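Local coordinates for protein oxidase/hydroxylase (Streptomyces hygroscopicus subsp. hygroscopicus, PDB 4XCB) that binds a divalent metal, 2-oxoglutarate and hygromycin B, and probably acts as a 2-oxoglutarate-dependent dioxygenase in orthosomycin biosynthesis, at residues L42-P47 with R51-P56. Numbering follows the deposited sequence.
Sequences LDTVDP and RTRRYP. With HY0 (hygromycin b variant), chain G.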
loop_
_atom_site.group_PDB
_atom_site.type_symbol
_atom_site.label_atom_id
_atom_site.label_comp_id
_atom_site.label_asym_id
_atom_site.label_seq_id
_atom_site.Cartn_x
_atom_site.Cartn_y
_atom_site.Cartn_z
ATOM N N LEU A 42 31.968 30.353 -11.696
ATOM C CA LEU A 42 31.415 29.415 -12.667
ATOM C C LEU A 42 30.363 30.087 -13.531
ATOM O O LEU A 42 29.783 31.099 -13.143
ATOM C CB LEU A 42 30.809 28.201 -11.965
ATOM C CG LEU A 42 31.761 27.309 -11.169
ATOM C CD1 LEU A 42 30.946 26.334 -10.317
ATOM C CD2 LEU A 42 32.701 26.566 -12.084
ATOM N N ASP A 43 30.116 29.512 -14.701
ATOM C CA ASP A 43 29.152 30.067 -15.644
ATOM C C ASP A 43 27.743 29.561 -15.375
ATOM O O ASP A 43 27.559 28.431 -14.915
ATOM C CB ASP A 43 29.545 29.721 -17.078
ATOM C CG ASP A 43 30.835 30.383 -17.504
ATOM O OD1 ASP A 43 31.081 31.527 -17.061
ATOM O OD2 ASP A 43 31.596 29.762 -18.281
ATOM N N THR A 44 26.756 30.392 -15.690
ATOM C CA THR A 44 25.358 29.978 -15.598
ATOM C C THR A 44 24.682 29.938 -16.954
ATOM O O THR A 44 25.235 30.385 -17.964
ATOM C CB THR A 44 24.519 30.909 -14.713
ATOM O OG1 THR A 44 24.730 32.271 -15.106
ATOM C CG2 THR A 44 24.873 30.746 -13.259
ATOM N N VAL A 45 23.467 29.404 -16.953
ATOM C CA VAL A 45 22.585 29.498 -18.098
ATOM C C VAL A 45 21.262 30.123 -17.667
ATOM O O VAL A 45 20.941 30.203 -16.477
ATOM C CB VAL A 45 22.316 28.118 -18.748
ATOM C CG1 VAL A 45 23.622 27.425 -19.092
ATOM C CG2 VAL A 45 21.464 27.243 -17.835
ATOM N N ASP A 46 20.505 30.569 -18.657
ATOM C CA ASP A 46 19.141 31.016 -18.466
ATOM C C ASP A 46 18.214 29.803 -18.544
ATOM O O ASP A 46 18.045 29.224 -19.622
ATOM C CB ASP A 46 18.787 32.059 -19.532
ATOM C CG ASP A 46 17.315 32.415 -19.542
ATOM O OD1 ASP A 46 16.667 32.341 -18.478
ATOM O OD2 ASP A 46 16.807 32.777 -20.626
ATOM N N PRO A 47 17.618 29.403 -17.402
ATOM C CA PRO A 47 16.741 28.227 -17.381
ATOM C C PRO A 47 15.352 28.531 -17.930
ATOM O O PRO A 47 14.543 27.617 -18.105
ATOM C CB PRO A 47 16.678 27.871 -15.895
ATOM C CG PRO A 47 16.793 29.188 -15.214
ATOM C CD PRO A 47 17.755 30.005 -16.063
ATOM N N ARG A 51 14.532 36.163 -13.813
ATOM C CA ARG A 51 15.345 36.577 -12.669
ATOM C C ARG A 51 15.971 35.378 -11.956
ATOM O O ARG A 51 16.194 35.398 -10.740
ATOM C CB ARG A 51 14.505 37.415 -11.704
ATOM C CG ARG A 51 13.807 38.579 -12.394
ATOM C CD ARG A 51 14.783 39.700 -12.663
ATOM N NE ARG A 51 15.204 40.304 -11.404
ATOM C CZ ARG A 51 16.137 41.243 -11.292
ATOM N NH1 ARG A 51 16.766 41.692 -12.375
ATOM N NH2 ARG A 51 16.445 41.725 -10.093
ATOM N N THR A 52 16.250 34.345 -12.748
ATOM C CA THR A 52 16.830 33.089 -12.278
ATOM C C THR A 52 17.993 32.696 -13.192
ATOM O O THR A 52 17.869 32.734 -14.424
ATOM C CB THR A 52 15.776 31.944 -12.260
ATOM O OG1 THR A 52 14.611 32.356 -11.535
ATOM C CG2 THR A 52 16.331 30.681 -11.615
ATOM N N ARG A 53 19.125 32.341 -12.591
ATOM C CA ARG A 53 20.247 31.764 -13.325
ATOM C C ARG A 53 20.516 30.372 -12.789
ATOM O O ARG A 53 20.450 30.157 -11.577
ATOM C CB ARG A 53 21.508 32.615 -13.189
ATOM C CG ARG A 53 21.374 34.022 -13.724
ATOM C CD ARG A 53 21.139 34.015 -15.227
ATOM N NE ARG A 53 22.273 33.490 -15.981
ATOM C CZ ARG A 53 22.313 33.462 -17.311
ATOM N NH1 ARG A 53 21.287 33.942 -18.006
ATOM N NH2 ARG A 53 23.365 32.963 -17.946
ATOM N N ARG A 54 20.836 29.438 -13.677
ATOM C CA ARG A 54 21.088 28.056 -13.273
ATOM C C ARG A 54 22.531 27.631 -13.573
ATOM O O ARG A 54 23.050 27.880 -14.661
ATOM C CB ARG A 54 20.101 27.114 -13.967
ATOM C CG ARG A 54 20.148 25.663 -13.495
ATOM C CD ARG A 54 18.979 24.888 -14.079
ATOM N NE ARG A 54 19.157 23.444 -13.966
ATOM C CZ ARG A 54 18.282 22.634 -13.384
ATOM N NH1 ARG A 54 17.165 23.122 -12.875
ATOM N NH2 ARG A 54 18.520 21.332 -13.327
ATOM N N TYR A 55 23.177 27.006 -12.591
ATOM C CA TYR A 55 24.474 26.361 -12.809
ATOM C C TYR A 55 24.171 24.911 -13.163
ATOM O O TYR A 55 23.789 24.137 -12.298
ATOM C CB TYR A 55 25.364 26.444 -11.562
ATOM C CG TYR A 55 25.657 27.850 -11.067
ATOM C CD1 TYR A 55 26.852 28.484 -11.395
ATOM C CD2 TYR A 55 24.752 28.530 -10.256
ATOM C CE1 TYR A 55 27.132 29.763 -10.943
ATOM C CE2 TYR A 55 25.021 29.817 -9.802
ATOM C CZ TYR A 55 26.217 30.423 -10.148
ATOM O OH TYR A 55 26.491 31.701 -9.700
ATOM N N PRO A 56 24.311 24.544 -14.440
ATOM C CA PRO A 56 23.650 23.306 -14.866
ATOM C C PRO A 56 24.228 21.980 -14.361
ATOM O O PRO A 56 23.455 21.033 -14.167
ATOM C CB PRO A 56 23.756 23.370 -16.393
ATOM C CG PRO A 56 24.916 24.222 -16.656
ATOM C CD PRO A 56 24.934 25.254 -15.570
HETATM C C1 HY0 G . 8.648 20.187 -16.484
HETATM C C2 HY0 G . 7.672 20.543 -17.583
HETATM C C3 HY0 G . 8.419 21.178 -18.746
HETATM C C4 HY0 G . 9.162 22.430 -18.280
HETATM C C5 HY0 G . 10.078 22.128 -17.090
HETATM C C6 HY0 G . 9.366 21.417 -15.982
HETATM N N7 HY0 G . 7.035 19.359 -18.014
HETATM O O8 HY0 G . 7.910 19.637 -15.417
HETATM N N9 HY0 G . 9.942 22.926 -19.362
HETATM C C10 HY0 G . 9.072 23.685 -20.255
HETATM O O11 HY0 G . 10.559 23.356 -16.587
HETATM C C12 HY0 G . 10.901 20.598 -12.685
HETATM C C13 HY0 G . 10.013 21.313 -13.668
HETATM O O14 HY0 G . 10.029 22.713 -13.532
HETATM C C15 HY0 G . 9.608 23.087 -12.250
HETATM C C16 HY0 G . 10.732 22.772 -11.314
HETATM C C17 HY0 G . 10.941 21.203 -11.348
HETATM O O18 HY0 G . 10.369 21.001 -15.011
HETATM C C19 HY0 G . 9.313 24.585 -12.248
HETATM O O20 HY0 G . 8.117 24.807 -13.000
HETATM O O21 HY0 G . 11.890 23.406 -11.709
HETATM O O22 HY0 G . 12.152 20.923 -10.781
HETATM C C23 HY0 G . 12.875 20.133 -11.745
HETATM C C24 HY0 G . 14.328 20.457 -11.646
HETATM C C25 HY0 G . 15.151 19.422 -12.398
HETATM C C26 HY0 G . 14.804 18.017 -11.950
HETATM C C27 HY0 G . 13.342 17.809 -12.154
HETATM O O28 HY0 G . 12.650 18.785 -11.409
HETATM O O29 HY0 G . 12.318 20.445 -13.092
HETATM O O30 HY0 G . 14.621 21.730 -12.234
HETATM O O31 HY0 G . 16.517 19.714 -12.212
HETATM O O32 HY0 G . 15.140 17.800 -10.578
HETATM C C33 HY0 G . 12.913 16.419 -11.649
HETATM C C34 HY0 G . 11.615 16.022 -12.303
HETATM O O35 HY0 G . 11.806 15.639 -13.649
HETATM N N36 HY0 G . 12.687 16.496 -10.254
HETATM O O HOH W 1 28.141 33.023 -11.495
#
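T52 meets P47 with its methyl group: T52 CG2 lies 3.9 Å from P47 CG, the two side chains crossing at about a right angle. R53 follows, with CG anti to the carbonyl carbon (chi1 -61°) and the chain bent at chi2 and chi3, which folds its guanidinium back over the backbone between V45 and D46. R53 grips T44 side-on: its NE donates to T44 OG1 at 2.9 Å and its NH2 to the same oxygen at 3.2 Å, both in the guanidinium plane, while a weak bond runs from NH2 to T44 O. Strand 52-55 borders the main sheet of the double-stranded beta-helix, bonded on its inner side to strand 86-96; on the outer side this edge strand gains a short backbone pairing from the preceding loop, a single antiparallel hydrogen-bonded bridge with R54 N to V45 O at 2.9 Å and V45 N to R54 O at 2.8 Å. The R54 side chain runs out extended to hygromycin B, NH2 reaching O31 at 2.8 Å nearly straight (173°) and NH1 reaching O30, with Y92 as a cation-pi partner. At Y55, T44 CG2 makes a CH-pi contact over the ring centre, 3.3 Å from the centroid, and a water joins OH, also bonded to R95, to L42 O. Replacing T44 by an alanine removes OG1 and CG2 and would probably free the R53 guanidinium to turn and leave that face of the Y55 ring without its methyl.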